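Local coordinates for protein sensory box/response regulator (Mycobacterium smegmatis, PDB 5YRP) that belongs to the EAL-domain family of bacterial signalling proteins and binds a magnesium ion at the mouth of its barrel-like fold, at residues I80-V92 with G112-D126. Sequence-based numbering, arbitrary orientation.
With MG (magnesium ion), chain C.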
loop_
_atom_site.group_PDB
_atom_site.type_symbol
_atom_site.label_atom_id
_atom_site.label_comp_id
_atom_site.label_asym_id
_atom_site.label_seq_id
_atom_site.Cartn_x
_atom_site.Cartn_y
_atom_site.Cartn_z
ATOM N N ILE A 80 -2.645 -30.434 -3.640
ATOM C CA ILE A 80 -2.237 -29.221 -2.942
ATOM C C ILE A 80 -1.472 -28.340 -3.913
ATOM O O ILE A 80 -1.078 -28.788 -4.985
ATOM C CB ILE A 80 -1.333 -29.523 -1.732
ATOM C CG1 ILE A 80 -0.054 -30.242 -2.174
ATOM C CG2 ILE A 80 -2.081 -30.365 -0.712
ATOM C CD1 ILE A 80 1.072 -30.158 -1.171
ATOM N N VAL A 81 -1.255 -27.091 -3.525
ATOM C CA VAL A 81 -0.509 -26.148 -4.354
ATOM C C VAL A 81 0.940 -26.075 -3.863
ATOM O O VAL A 81 1.206 -26.209 -2.671
ATOM C CB VAL A 81 -1.156 -24.744 -4.336
ATOM C CG1 VAL A 81 -0.413 -23.783 -5.256
ATOM C CG2 VAL A 81 -2.620 -24.827 -4.747
ATOM N N LEU A 82 1.865 -25.880 -4.797
ATOM C CA LEU A 82 3.271 -25.643 -4.474
ATOM C C LEU A 82 3.611 -24.177 -4.736
ATOM O O LEU A 82 3.629 -23.735 -5.885
ATOM C CB LEU A 82 4.173 -26.546 -5.313
ATOM C CG LEU A 82 5.678 -26.412 -5.058
ATOM C CD1 LEU A 82 6.076 -27.066 -3.744
ATOM C CD2 LEU A 82 6.458 -27.018 -6.210
ATOM N N ARG A 83 3.882 -23.431 -3.667
ATOM C CA ARG A 83 4.209 -22.013 -3.778
ATOM C C ARG A 83 5.713 -21.795 -3.873
ATOM O O ARG A 83 6.467 -22.272 -3.030
ATOM C CB ARG A 83 3.640 -21.228 -2.597
ATOM C CG ARG A 83 2.121 -21.233 -2.550
ATOM C CD ARG A 83 1.536 -20.034 -1.818
ATOM N NE ARG A 83 0.216 -19.712 -2.356
ATOM C CZ ARG A 83 -0.906 -20.378 -2.087
ATOM N NH1 ARG A 83 -0.900 -21.419 -1.263
ATOM N NH2 ARG A 83 -2.047 -19.998 -2.647
ATOM N N ILE A 84 6.136 -21.071 -4.906
ATOM C CA ILE A 84 7.549 -20.789 -5.144
ATOM C C ILE A 84 7.746 -19.294 -5.319
ATOM O O ILE A 84 7.049 -18.661 -6.106
ATOM C CB ILE A 84 8.049 -21.519 -6.402
ATOM C CG1 ILE A 84 8.017 -23.033 -6.170
ATOM C CG2 ILE A 84 9.462 -21.077 -6.767
ATOM C CD1 ILE A 84 7.757 -23.828 -7.423
ATOM N N ASN A 85 8.706 -18.740 -4.585
ATOM C CA ASN A 85 9.016 -17.320 -4.675
ATOM C C ASN A 85 9.781 -17.025 -5.947
ATOM O O ASN A 85 10.828 -17.620 -6.195
ATOM C CB ASN A 85 9.832 -16.871 -3.469
ATOM C CG ASN A 85 9.028 -16.896 -2.191
ATOM O OD1 ASN A 85 8.063 -16.148 -2.039
ATOM N ND2 ASN A 85 9.418 -17.759 -1.265
ATOM N N VAL A 86 9.244 -16.116 -6.752
ATOM C CA VAL A 86 9.890 -15.708 -7.996
ATOM C C VAL A 86 10.464 -14.299 -7.852
ATOM O O VAL A 86 9.765 -13.365 -7.463
ATOM C CB VAL A 86 8.919 -15.785 -9.185
ATOM C CG1 VAL A 86 9.581 -15.303 -10.462
ATOM C CG2 VAL A 86 8.446 -17.214 -9.372
ATOM N N SER A 87 11.752 -14.182 -8.160
ATOM C CA SER A 87 12.486 -12.917 -8.137
ATOM C C SER A 87 12.064 -12.038 -9.322
ATOM O O SER A 87 11.582 -12.557 -10.332
ATOM C CB SER A 87 13.995 -13.217 -8.194
ATOM O OG SER A 87 14.803 -12.073 -7.978
ATOM N N PRO A 88 12.230 -10.702 -9.206
ATOM C CA PRO A 88 11.902 -9.830 -10.345
ATOM C C PRO A 88 12.771 -10.075 -11.583
ATOM O O PRO A 88 12.326 -9.818 -12.699
ATOM C CB PRO A 88 12.148 -8.418 -9.790
ATOM C CG PRO A 88 13.072 -8.610 -8.638
ATOM C CD PRO A 88 12.642 -9.912 -8.031
ATOM N N VAL A 89 13.984 -10.582 -11.372
ATOM C CA VAL A 89 14.938 -10.830 -12.460
ATOM C C VAL A 89 14.547 -12.073 -13.267
ATOM O O VAL A 89 14.636 -12.068 -14.496
ATOM C CB VAL A 89 16.387 -10.998 -11.938
ATOM C CG1 VAL A 89 17.365 -11.092 -13.103
ATOM C CG2 VAL A 89 16.786 -9.840 -11.030
ATOM N N GLN A 90 14.120 -13.127 -12.573
ATOM C CA GLN A 90 13.744 -14.393 -13.225
ATOM C C GLN A 90 12.540 -14.160 -14.123
ATOM O O GLN A 90 12.542 -14.514 -15.301
ATOM C CB GLN A 90 13.378 -15.482 -12.211
ATOM C CG GLN A 90 14.337 -15.680 -11.049
ATOM C CD GLN A 90 13.727 -16.515 -9.941
ATOM O OE1 GLN A 90 13.862 -16.188 -8.760
ATOM N NE2 GLN A 90 13.035 -17.592 -10.312
ATOM N N LEU A 91 11.511 -13.558 -13.535
ATOM C CA LEU A 91 10.355 -13.094 -14.279
ATOM C C LEU A 91 10.882 -11.998 -15.194
ATOM O O LEU A 91 12.035 -11.590 -15.065
ATOM C CB LEU A 91 9.280 -12.567 -13.319
ATOM C CG LEU A 91 7.829 -12.477 -13.818
ATOM C CD1 LEU A 91 6.849 -12.943 -12.753
ATOM C CD2 LEU A 91 7.451 -11.072 -14.257
ATOM N N VAL A 92 10.051 -11.548 -16.127
ATOM C CA VAL A 92 10.431 -10.538 -17.138
ATOM C C VAL A 92 11.735 -10.911 -17.857
ATOM O O VAL A 92 12.621 -10.080 -18.061
ATOM C CB VAL A 92 10.486 -9.078 -16.598
ATOM C CG1 VAL A 92 9.100 -8.595 -16.213
ATOM C CG2 VAL A 92 11.444 -8.918 -15.427
ATOM N N GLY A 112 -2.739 -25.884 -12.376
ATOM C CA GLY A 112 -3.177 -25.251 -11.126
ATOM C C GLY A 112 -2.425 -25.721 -9.888
ATOM O O GLY A 112 -2.719 -25.280 -8.776
ATOM N N SER A 113 -1.440 -26.594 -10.084
ATOM C CA SER A 113 -0.697 -27.199 -8.980
ATOM C C SER A 113 0.508 -26.376 -8.540
ATOM O O SER A 113 1.173 -26.732 -7.565
ATOM C CB SER A 113 -0.216 -28.593 -9.372
ATOM O OG SER A 113 0.803 -28.517 -10.354
ATOM N N VAL A 114 0.806 -25.300 -9.266
ATOM C CA VAL A 114 1.914 -24.406 -8.909
ATOM C C VAL A 114 1.428 -22.959 -8.840
ATOM O O VAL A 114 0.667 -22.507 -9.692
ATOM C CB VAL A 114 3.086 -24.535 -9.908
ATOM C CG1 VAL A 114 4.207 -23.554 -9.586
ATOM C CG2 VAL A 114 3.627 -25.956 -9.897
ATOM N N CYS A 115 1.874 -22.248 -7.807
ATOM C CA CYS A 115 1.558 -20.833 -7.625
ATOM C C CYS A 115 2.833 -20.017 -7.407
ATOM O O CYS A 115 3.516 -20.182 -6.399
ATOM C CB CYS A 115 0.630 -20.653 -6.431
ATOM S SG CYS A 115 0.201 -18.931 -6.103
ATOM N N LEU A 116 3.141 -19.127 -8.348
ATOM C CA LEU A 116 4.371 -18.339 -8.290
ATOM C C LEU A 116 4.171 -17.043 -7.511
ATOM O O LEU A 116 3.479 -16.142 -7.977
ATOM C CB LEU A 116 4.861 -18.020 -9.703
ATOM C CG LEU A 116 5.169 -19.217 -10.613
ATOM C CD1 LEU A 116 5.446 -18.746 -12.031
ATOM C CD2 LEU A 116 6.335 -20.046 -10.097
ATOM N N GLU A 117 4.779 -16.957 -6.328
ATOM C CA GLU A 117 4.728 -15.739 -5.513
ATOM C C GLU A 117 5.613 -14.654 -6.099
ATOM O O GLU A 117 6.776 -14.900 -6.417
ATOM C CB GLU A 117 5.195 -16.009 -4.084
ATOM C CG GLU A 117 4.311 -16.957 -3.296
ATOM C CD GLU A 117 4.755 -17.117 -1.854
ATOM O OE1 GLU A 117 4.513 -18.197 -1.283
ATOM O OE2 GLU A 117 5.338 -16.172 -1.282
ATOM N N ILE A 118 5.059 -13.454 -6.229
ATOM C CA ILE A 118 5.812 -12.297 -6.700
ATOM C C ILE A 118 5.700 -11.196 -5.655
ATOM O O ILE A 118 4.612 -10.911 -5.159
ATOM C CB ILE A 118 5.289 -11.760 -8.049
ATOM C CG1 ILE A 118 5.043 -12.904 -9.034
ATOM C CG2 ILE A 118 6.286 -10.770 -8.642
ATOM C CD1 ILE A 118 4.289 -12.490 -10.282
ATOM N N THR A 119 6.835 -10.591 -5.315
ATOM C CA THR A 119 6.849 -9.472 -4.377
ATOM C C THR A 119 6.087 -8.289 -4.965
ATOM O O THR A 119 6.094 -8.075 -6.178
ATOM C CB THR A 119 8.279 -9.046 -3.975
ATOM O OG1 THR A 119 8.203 -8.021 -2.977
ATOM C CG2 THR A 119 9.083 -8.530 -5.172
ATOM N N GLU A 120 5.428 -7.534 -4.093
ATOM C CA GLU A 120 4.565 -6.434 -4.516
ATOM C C GLU A 120 5.338 -5.352 -5.279
ATOM O O GLU A 120 4.809 -4.749 -6.210
ATOM C CB GLU A 120 3.843 -5.830 -3.307
ATOM C CG GLU A 120 2.770 -4.823 -3.689
ATOM C CD GLU A 120 2.045 -4.226 -2.504
ATOM O OE1 GLU A 120 2.557 -4.310 -1.362
ATOM O OE2 GLU A 120 0.958 -3.651 -2.727
ATOM N N SER A 121 6.598 -5.134 -4.904
ATOM C CA SER A 121 7.449 -4.111 -5.532
ATOM C C SER A 121 7.953 -4.484 -6.939
ATOM O O SER A 121 9.123 -4.278 -7.265
ATOM C CB SER A 121 8.639 -3.800 -4.614
ATOM O OG SER A 121 9.419 -4.956 -4.373
ATOM N N VAL A 122 7.066 -5.033 -7.762
ATOM C CA VAL A 122 7.358 -5.340 -9.169
ATOM C C VAL A 122 6.467 -4.508 -10.108
ATOM O O VAL A 122 6.637 -4.529 -11.328
ATOM C CB VAL A 122 7.212 -6.863 -9.419
ATOM C CG1 VAL A 122 7.255 -7.213 -10.899
ATOM C CG2 VAL A 122 8.314 -7.611 -8.684
ATOM N N VAL A 123 5.543 -3.751 -9.525
ATOM C CA VAL A 123 4.620 -2.901 -10.283
ATOM C C VAL A 123 5.354 -1.924 -11.207
ATOM O O VAL A 123 5.091 -1.884 -12.409
ATOM C CB VAL A 123 3.617 -2.148 -9.357
ATOM C CG1 VAL A 123 4.298 -1.414 -8.202
ATOM C CG2 VAL A 123 2.746 -1.186 -10.156
ATOM N N VAL A 124 6.278 -1.156 -10.636
ATOM C CA VAL A 124 7.050 -0.149 -11.374
ATOM C C VAL A 124 8.498 -0.613 -11.563
ATOM O O VAL A 124 9.155 -0.219 -12.529
ATOM C CB VAL A 124 6.997 1.232 -10.670
ATOM C CG1 VAL A 124 7.883 2.256 -11.372
ATOM C CG2 VAL A 124 5.563 1.744 -10.616
ATOM N N GLN A 125 8.987 -1.454 -10.650
ATOM C CA GLN A 125 10.328 -2.033 -10.763
ATOM C C GLN A 125 10.484 -2.850 -12.048
ATOM O O GLN A 125 11.596 -3.012 -12.554
ATOM C CB GLN A 125 10.647 -2.894 -9.537
ATOM C CG GLN A 125 12.122 -3.255 -9.398
ATOM C CD GLN A 125 12.498 -3.717 -7.998
ATOM O OE1 GLN A 125 11.939 -3.251 -7.004
ATOM N NE2 GLN A 125 13.461 -4.631 -7.913
ATOM N N ASP A 126 9.366 -3.371 -12.554
ATOM C CA ASP A 126 9.292 -3.933 -13.905
ATOM C C ASP A 126 8.171 -3.259 -14.705
ATOM O O ASP A 126 7.263 -2.656 -14.132
ATOM C CB ASP A 126 9.059 -5.447 -13.849
ATOM C CG ASP A 126 10.262 -6.212 -13.308
ATOM O OD1 ASP A 126 11.410 -5.779 -13.536
ATOM O OD2 ASP A 126 10.058 -7.267 -12.667
HETATM MG MG MG C . 6.861 -15.530 0.268
#
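Strands 81-86 and 114-119 are the parallel neighbours of a beta-alpha-beta unit, joined through helix 96-106, in the TIM-barrel-like fold of EAL domains; across them Leu82 pairs with Val114 and Asn85 with Glu117. Five backbone hydrogen bonds run in alternation between the strands: Leu82 N gives to Ser113 O, Cys115 N to Leu82 O, Ile84 N to Cys115 O, Glu117 N to Ile84 O, and Val86 N to Glu117 O (2.8 Å). The alternation of a strand then sorts the side chains. Arg83, Asn85, Cys115 and Glu117 occupy the face that carries the metal site. Asn85 and Glu117 lie side by side and point the same way, and the magnesium ion sits at their ends, with Glu117 OE2 2.3 Å from MG. Glu25 and Asp147 complete the set of protein residues around the ion. In Glu117, CG stands anti to the carbonyl carbon (chi1 -65°) and the chain runs extended from there, bringing OE2 to the magnesium ion. While OE2 binds the metal, OE1 forms a salt bridge with Lys168, and these two ties probably fix the carboxylate's rotation; Glu117 OE1 also packs 3.4 Å from Arg83 CB. Arg83 crosses Glu117 at about a right angle, but its guanidinium turns to a salt bridge with Glu13; Arg83 NE passes 3.8 Å from Cys115 SG. The other face, bearing Leu82, Ile84, Val86, Val114, Leu116 and Ile118, is apolar and meets helix 96-106, where Met104 touches Val114 and Phe96 touches Val86. Val86 CG2 packs against Leu116 CD2 at 3.6 Å. Beyond the strand, Leu91 comes back across Ile118 at about a right angle, the two CD1 methyls, Leu91 CD1 and Ile118 CD1, meeting at 3.6 Å.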